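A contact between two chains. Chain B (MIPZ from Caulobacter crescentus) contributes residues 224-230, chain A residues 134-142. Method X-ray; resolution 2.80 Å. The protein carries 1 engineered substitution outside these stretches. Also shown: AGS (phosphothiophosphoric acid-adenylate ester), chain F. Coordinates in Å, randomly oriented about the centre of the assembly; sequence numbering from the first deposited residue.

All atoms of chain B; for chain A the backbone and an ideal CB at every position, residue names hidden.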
ATOM      1  N   TYR B 224      -0.765 -14.522  -8.872  1.00 26.17           N
ATOM      2  CA  TYR B 224       0.253 -13.814  -8.104  1.00 28.99           C
ATOM      3  C   TYR B 224      -0.160 -13.593  -6.635  1.00 34.50           C
ATOM      4  O   TYR B 224       0.607 -13.080  -5.828  1.00 33.38           O
ATOM      5  CB  TYR B 224       0.534 -12.458  -8.751  1.00 23.70           C
ATOM      6  CG  TYR B 224       1.337 -12.506 -10.030  1.00 28.93           C
ATOM      7  CD1 TYR B 224       2.229 -13.531 -10.276  1.00 29.35           C
ATOM      8  CD2 TYR B 224       1.203 -11.508 -10.989  1.00 27.80           C
ATOM      9  CE1 TYR B 224       2.952 -13.568 -11.438  1.00 27.30           C
ATOM     10  CE2 TYR B 224       1.930 -11.526 -12.138  1.00 30.47           C
ATOM     11  CZ  TYR B 224       2.804 -12.559 -12.362  1.00 33.69           C
ATOM     12  OH  TYR B 224       3.539 -12.573 -13.518  1.00 41.91           O
ATOM     13  N   ARG B 225      -1.376 -13.969  -6.285  1.00 30.51           N
ATOM     14  CA  ARG B 225      -1.933 -13.526  -5.033  1.00 27.59           C
ATOM     15  C   ARG B 225      -2.713 -14.652  -4.384  1.00 35.31           C
ATOM     16  O   ARG B 225      -3.009 -14.639  -3.185  1.00 37.66           O
ATOM     17  CB  ARG B 225      -2.890 -12.384  -5.317  1.00 27.11           C
ATOM     18  CG  ARG B 225      -4.245 -12.606  -4.709  1.00 36.25           C
ATOM     19  CD  ARG B 225      -5.351 -11.993  -5.531  1.00 37.26           C
ATOM     20  NE  ARG B 225      -5.254 -10.582  -5.665  1.00 37.97           N
ATOM     21  CZ  ARG B 225      -5.600  -9.790  -6.671  1.00 53.00           C
ATOM     22  NH1 ARG B 225      -6.089 -10.206  -7.837  1.00 52.00           N
ATOM     23  NH2 ARG B 225      -5.403  -8.502  -6.459  1.00 49.60           N
ATOM     24  N   GLU B 226      -3.037 -15.634  -5.201  1.00 33.52           N
ATOM     25  CA  GLU B 226      -3.994 -16.650  -4.849  1.00 31.55           C
ATOM     26  C   GLU B 226      -3.380 -17.729  -3.974  1.00 36.21           C
ATOM     27  O   GLU B 226      -4.084 -18.411  -3.236  1.00 35.99           O
ATOM     28  CB  GLU B 226      -4.514 -17.273  -6.138  1.00 35.43           C
ATOM     29  CG  GLU B 226      -5.529 -18.357  -5.930  1.00 57.66           C
ATOM     30  CD  GLU B 226      -5.944 -19.009  -7.235  1.00 72.40           C
ATOM     31  OE1 GLU B 226      -5.075 -19.194  -8.117  1.00 54.74           O
ATOM     32  OE2 GLU B 226      -7.145 -19.331  -7.374  1.00 82.74           O
ATOM     33  N   LEU B 227      -2.064 -17.881  -4.056  1.00 33.47           N
ATOM     34  CA  LEU B 227      -1.398 -18.992  -3.390  1.00 33.43           C
ATOM     35  C   LEU B 227      -0.768 -18.599  -2.057  1.00 40.87           C
ATOM     36  O   LEU B 227      -0.127 -19.418  -1.393  1.00 43.81           O
ATOM     37  CB  LEU B 227      -0.345 -19.603  -4.318  1.00 35.89           C
ATOM     38  CG  LEU B 227      -0.947 -20.205  -5.594  1.00 41.66           C
ATOM     39  CD1 LEU B 227       0.106 -20.640  -6.555  1.00 37.80           C
ATOM     40  CD2 LEU B 227      -1.811 -21.386  -5.248  1.00 43.73           C
ATOM     41  N   PHE B 228      -0.964 -17.351  -1.653  1.00 34.87           N
ATOM     42  CA  PHE B 228      -0.350 -16.863  -0.434  1.00 31.34           C
ATOM     43  C   PHE B 228      -0.645 -17.733   0.797  1.00 31.23           C
ATOM     44  O   PHE B 228       0.218 -17.931   1.649  1.00 39.27           O
ATOM     45  CB  PHE B 228      -0.753 -15.414  -0.174  1.00 26.75           C
ATOM     46  CG  PHE B 228      -0.329 -14.910   1.173  1.00 32.59           C
ATOM     47  CD1 PHE B 228       0.878 -14.254   1.340  1.00 30.62           C
ATOM     48  CD2 PHE B 228      -1.139 -15.114   2.293  1.00 38.35           C
ATOM     49  CE1 PHE B 228       1.257 -13.789   2.611  1.00 36.95           C
ATOM     50  CE2 PHE B 228      -0.763 -14.663   3.570  1.00 33.41           C
ATOM     51  CZ  PHE B 228       0.430 -14.001   3.733  1.00 28.74           C
ATOM     52  N   PRO B 229      -1.873 -18.235   0.921  1.00 32.73           N
ATOM     53  CA  PRO B 229      -2.162 -19.000   2.146  1.00 36.46           C
ATOM     54  C   PRO B 229      -1.357 -20.300   2.273  1.00 45.68           C
ATOM     55  O   PRO B 229      -1.220 -20.843   3.374  1.00 51.53           O
ATOM     56  CB  PRO B 229      -3.657 -19.290   2.033  1.00 26.66           C
ATOM     57  CG  PRO B 229      -4.181 -18.198   1.167  1.00 29.43           C
ATOM     58  CD  PRO B 229      -3.091 -17.852   0.192  1.00 31.52           C
ATOM     59  N   PHE B 230      -0.825 -20.785   1.155  1.00 42.23           N
ATOM     60  CA  PHE B 230      -0.078 -22.031   1.135  1.00 43.97           C
ATOM     61  C   PHE B 230       1.412 -21.776   1.143  1.00 45.37           C
ATOM     62  O   PHE B 230       2.203 -22.685   1.365  1.00 44.22           O
ATOM     63  CB  PHE B 230      -0.403 -22.818  -0.132  1.00 47.11           C
ATOM     64  CG  PHE B 230      -1.869 -23.003  -0.371  1.00 48.17           C
ATOM     65  CD1 PHE B 230      -2.461 -22.528  -1.526  1.00 49.36           C
ATOM     66  CD2 PHE B 230      -2.658 -23.645   0.562  1.00 52.28           C
ATOM     67  CE1 PHE B 230      -3.821 -22.699  -1.753  1.00 49.66           C
ATOM     68  CE2 PHE B 230      -4.016 -23.817   0.339  1.00 50.76           C
ATOM     69  CZ  PHE B 230      -4.595 -23.344  -0.827  1.00 41.72           C
TER
ATOM     70  N   UNK A 134      -7.933  -4.924  -0.402  1.00 32.05           N
ATOM     71  CA  UNK A 134      -7.813  -5.648  -1.654  1.00 27.89           C
ATOM     72  C   UNK A 134      -8.425  -7.025  -1.505  1.00 31.28           C
ATOM     73  O   UNK A 134      -8.403  -7.634  -0.434  1.00 26.44           O
ATOM     74  CB  UNK A 134      -6.350  -5.751  -2.090  1.00 27.89           C
ATOM     75  N   UNK A 135      -8.965  -7.506  -2.608  1.00 33.87           N
ATOM     76  CA  UNK A 135      -9.481  -8.851  -2.730  1.00 32.02           C
ATOM     77  C   UNK A 135      -8.290  -9.818  -2.745  1.00 37.88           C
ATOM     78  O   UNK A 135      -7.811 -10.217  -3.797  1.00 40.16           O
ATOM     79  CB  UNK A 135     -10.341  -9.000  -3.987  1.00 32.02           C
ATOM     80  N   UNK A 136      -7.792 -10.178  -1.574  1.00 34.41           N
ATOM     81  CA  UNK A 136      -6.506 -10.845  -1.514  1.00 28.41           C
ATOM     82  C   UNK A 136      -6.186 -11.300  -0.095  1.00 30.35           C
ATOM     83  O   UNK A 136      -6.404 -10.563   0.867  1.00 28.35           O
ATOM     84  CB  UNK A 136      -5.405  -9.919  -2.034  1.00 28.41           C
ATOM     85  N   UNK A 137      -5.648 -12.509   0.018  1.00 21.54           N
ATOM     86  CA  UNK A 137      -5.278 -13.048   1.296  1.00 23.10           C
ATOM     87  C   UNK A 137      -4.104 -12.337   1.958  1.00 31.43           C
ATOM     88  O   UNK A 137      -3.924 -12.391   3.176  1.00 36.98           O
ATOM     89  CB  UNK A 137      -4.951 -14.534   1.135  1.00 23.10           C
ATOM     90  N   UNK A 138      -3.317 -11.654   1.149  1.00 30.30           N
ATOM     91  CA  UNK A 138      -2.225 -10.844   1.645  1.00 27.01           C
ATOM     92  C   UNK A 138      -2.778  -9.695   2.468  1.00 24.91           C
ATOM     93  O   UNK A 138      -2.288  -9.423   3.556  1.00 29.97           O
ATOM     94  CB  UNK A 138      -1.364 -10.323   0.492  1.00 27.01           C
ATOM     95  N   UNK A 139      -3.809  -9.028   1.954  1.00 29.59           N
ATOM     96  CA  UNK A 139      -4.484  -7.976   2.727  1.00 31.53           C
ATOM     97  C   UNK A 139      -5.196  -8.581   3.922  1.00 27.95           C
ATOM     98  O   UNK A 139      -5.048  -8.110   5.024  1.00 27.16           O
ATOM     99  CB  UNK A 139      -5.478  -7.208   1.854  1.00 31.53           C
ATOM    100  N   UNK A 140      -5.947  -9.647   3.683  1.00 26.39           N
ATOM    101  CA  UNK A 140      -6.753 -10.254   4.714  1.00 27.61           C
ATOM    102  C   UNK A 140      -5.972 -10.606   5.971  1.00 34.26           C
ATOM    103  O   UNK A 140      -6.548 -10.725   7.048  1.00 30.81           O
ATOM    104  CB  UNK A 140      -7.423 -11.512   4.159  1.00 27.61           C
ATOM    105  N   UNK A 141      -4.663 -10.779   5.841  1.00 37.55           N
ATOM    106  CA  UNK A 141      -3.857 -11.258   6.963  1.00 32.87           C
ATOM    107  C   UNK A 141      -3.659 -10.213   8.061  1.00 34.51           C
ATOM    108  O   UNK A 141      -3.187 -10.530   9.150  1.00 34.57           O
ATOM    109  CB  UNK A 141      -2.490 -11.718   6.451  1.00 32.87           C
ATOM    110  N   UNK A 142      -3.991  -8.959   7.761  1.00 41.27           N
ATOM    111  CA  UNK A 142      -3.964  -7.890   8.764  1.00 40.21           C
ATOM    112  C   UNK A 142      -5.305  -7.765   9.495  1.00 38.92           C
ATOM    113  O   UNK A 142      -5.400  -7.108  10.543  1.00 37.55           O
ATOM    114  CB  UNK A 142      -3.607  -6.558   8.102  1.00 40.21           C
TER
HETATM  115  PG  AGS F1273       3.000  -2.845   1.976  1.00 31.03           P
HETATM  116  S1G AGS F1273       4.201  -3.701   2.292  1.00 18.86           S
HETATM  117  O2G AGS F1273       3.214  -1.332   1.883  1.00 14.50           O
HETATM  118  O3G AGS F1273       1.780  -3.216   2.779  1.00 29.45           O
HETATM  119  PB  AGS F1273       3.480  -4.106  -0.616  1.00 21.47           P
HETATM  120  O1B AGS F1273       4.231  -3.045  -1.365  1.00 18.26           O
HETATM  121  O2B AGS F1273       4.129  -5.218   0.150  1.00 15.65           O
HETATM  122  O3B AGS F1273       2.573  -3.295   0.469  1.00 39.48           O
HETATM  123  PA  AGS F1273       1.975  -6.188  -1.760  1.00 24.15           P
HETATM  124  O1A AGS F1273       3.169  -6.841  -2.391  1.00 27.49           O
HETATM  125  O2A AGS F1273       1.364  -6.816  -0.540  1.00 17.36           O
HETATM  126  O3A AGS F1273       2.356  -4.634  -1.618  1.00 21.77           O
HETATM  127  O5' AGS F1273       0.809  -6.074  -2.852  1.00 34.34           O
HETATM  128  C5' AGS F1273      -0.345  -5.273  -2.651  1.00 24.03           C
HETATM  129  C4' AGS F1273      -1.584  -6.121  -2.983  1.00 33.78           C
HETATM  130  O4' AGS F1273      -1.590  -6.402  -4.367  1.00 26.21           O
HETATM  131  C3' AGS F1273      -1.644  -7.484  -2.311  1.00 31.08           C
HETATM  132  O3' AGS F1273      -2.995  -7.820  -1.946  1.00 19.52           O
HETATM  133  C2' AGS F1273      -1.184  -8.480  -3.342  1.00 21.32           C
HETATM  134  O2' AGS F1273      -2.046  -9.567  -3.110  1.00 24.83           O
HETATM  135  C1' AGS F1273      -1.550  -7.814  -4.637  1.00 31.95           C
HETATM  136  N9  AGS F1273      -0.684  -7.850  -5.856  1.00 42.50           N
HETATM  137  C8  AGS F1273       0.474  -7.184  -5.984  1.00 27.25           C
HETATM  138  N7  AGS F1273       0.962  -7.334  -7.230  1.00 37.61           N
HETATM  139  C5  AGS F1273       0.102  -8.087  -7.946  1.00 35.21           C
HETATM  140  C6  AGS F1273       0.047  -8.600  -9.343  1.00 33.73           C
HETATM  141  N6  AGS F1273       1.030  -8.323 -10.240  1.00 27.09           N
HETATM  142  N1  AGS F1273      -1.030  -9.347  -9.676  1.00 37.36           N
HETATM  143  C2  AGS F1273      -2.016  -9.616  -8.777  1.00 39.11           C
HETATM  144  N3  AGS F1273      -2.030  -9.182  -7.503  1.00 26.99           N
HETATM  145  C4  AGS F1273      -1.003  -8.417  -7.039  1.00 32.47           C

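At position 134 the CA-to-CB bond points toward chain B, but the ideal CB stops 5.2 Å from Arg B225 NH2, so a small or polar side chain would fit and nothing demands one. The residue is Asn A134; its ND2 and backbone N each donate a hydrogen bond to a side-chain acceptor at position 139.

At 135 the bond runs sideways and the ideal CB has nothing of the chain B stretch within 5.5 Å, so the backbone matters more than the side chain. Its carbonyl lies over one face of the Arg B225 guanidinium, with the O of 135 3.2 Å from Arg B225 NE at an angle too poor for a hydrogen bond; AGS covers the opposite face. Many residues would serve; the deposited one is Asp A135.

Position 136 is tightly constrained. The ideal CB is 3.7 Å from Arg B225 NE, the ribose of AGS is close by, and the chain is about to turn helical. A short side chain with a hydroxyl or carboxylate would suit a cap, Ser, Thr or Asp among them. Ser A136 takes the N-cap: its OG accepts from the backbone N of 138 at 3.2 Å. The same OG is hydrogen-bonded to AGS O2' at 2.6 Å.

Position 137 faces apolar surface, its ideal CB 3.7 Å from Pro B229 CG and 4.0 Å from Phe B228 CD2. Leucine, methionine or an aromatic would all be plausible. Phe A137 offers a ring face to the proline: Pro B229 CG stands 3.9 Å from the ring centroid, 25° off the normal, a CH-pi contact. A water joins the backbones, accepting from Phe A137 N and donating to Arg B225 O, each at 2.6 Å.

At 138 the bond points sideways, with Phe B228 CD1 4.6 Å from the ideal CB. A compact apolar side chain, such as valine or isoleucine, could reach the ring. In Val A138, chi1 is t, and CG2 packs 3.7 Å from Phe B228 CD1 while CA lies over one face of that ring.

Positions 139, 140 and 142 are out of reach of this stretch. Near 139, however, lies the AGS ribose, whose hydroxyls would suit an acceptor such as Asp, Asn or Glu; Asp A139 OD1 accepts from AGS O3' at 2.7 Å. The others are Phe A140 and Met A142.

Position 141 points toward the Phe B228 ring, the ideal CB 4.5 Å from CE2. The CB alone makes this loose contact, so small or polar choices would do; Asp A141 is found.

Chain A (134-142) NDSFVDFDM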
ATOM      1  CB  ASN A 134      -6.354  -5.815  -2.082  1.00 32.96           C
ATOM      2  CG  ASN A 134      -5.716  -4.518  -2.563  1.00 37.79           C
ATOM      3  OD1 ASN A 134      -6.019  -4.030  -3.645  1.00 39.29           O
ATOM      4  ND2 ASN A 134      -4.787  -3.983  -1.773  1.00 45.22           N
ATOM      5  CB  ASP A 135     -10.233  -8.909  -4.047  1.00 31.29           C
ATOM      6  CG  ASP A 135     -11.071 -10.128  -4.182  1.00 44.18           C
ATOM      7  OD1 ASP A 135     -11.196 -10.622  -5.332  1.00 54.58           O
ATOM      8  OD2 ASP A 135     -11.613 -10.579  -3.152  1.00 54.08           O
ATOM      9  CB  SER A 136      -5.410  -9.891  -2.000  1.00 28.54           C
ATOM     10  OG  SER A 136      -4.116 -10.381  -1.685  1.00 30.17           O
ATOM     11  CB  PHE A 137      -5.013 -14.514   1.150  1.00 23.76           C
ATOM     12  CG  PHE A 137      -6.244 -15.337   1.286  1.00 38.95           C
ATOM     13  CD1 PHE A 137      -6.866 -15.876   0.174  1.00 37.71           C
ATOM     14  CD2 PHE A 137      -6.808 -15.548   2.537  1.00 36.88           C
ATOM     15  CE1 PHE A 137      -8.018 -16.631   0.314  1.00 42.37           C
ATOM     16  CE2 PHE A 137      -7.957 -16.315   2.674  1.00 39.28           C
ATOM     17  CZ  PHE A 137      -8.567 -16.848   1.559  1.00 35.61           C
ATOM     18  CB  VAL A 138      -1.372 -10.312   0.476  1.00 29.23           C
ATOM     19  CG1 VAL A 138      -0.221  -9.460   0.982  1.00 25.92           C
ATOM     20  CG2 VAL A 138      -0.861 -11.468  -0.348  1.00 23.19           C
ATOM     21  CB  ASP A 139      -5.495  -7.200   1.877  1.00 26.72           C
ATOM     22  CG  ASP A 139      -4.833  -6.256   0.878  1.00 26.54           C
ATOM     23  OD1 ASP A 139      -3.751  -6.554   0.353  1.00 32.13           O
ATOM     24  OD2 ASP A 139      -5.407  -5.197   0.597  1.00 26.46           O
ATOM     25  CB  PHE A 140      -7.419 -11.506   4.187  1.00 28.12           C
ATOM     26  CG  PHE A 140      -8.322 -12.163   5.184  1.00 36.46           C
ATOM     27  CD1 PHE A 140      -7.889 -13.231   5.943  1.00 38.39           C
ATOM     28  CD2 PHE A 140      -9.607 -11.711   5.368  1.00 35.62           C
ATOM     29  CE1 PHE A 140      -8.730 -13.838   6.849  1.00 38.63           C
ATOM     30  CE2 PHE A 140     -10.444 -12.317   6.275  1.00 32.46           C
ATOM     31  CZ  PHE A 140     -10.008 -13.370   7.018  1.00 33.07           C
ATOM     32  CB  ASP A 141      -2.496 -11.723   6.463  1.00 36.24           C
ATOM     33  CG  ASP A 141      -1.714 -12.451   7.526  1.00 45.10           C
ATOM     34  OD1 ASP A 141      -0.549 -12.061   7.774  1.00 49.60           O
ATOM     35  OD2 ASP A 141      -2.267 -13.411   8.110  1.00 42.65           O
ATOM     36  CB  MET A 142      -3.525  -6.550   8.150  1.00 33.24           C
ATOM     37  CG  MET A 142      -2.043  -6.550   7.723  1.00 32.62           C
ATOM     38  SD  MET A 142      -0.918  -6.859   9.127  1.00 50.64           S
ATOM     39  CE  MET A 142      -1.125  -5.341  10.074  1.00 35.36           C
TER
HETATM   40  O   HOH W   1      -5.229 -14.132  -1.986  1.00 43.77           O
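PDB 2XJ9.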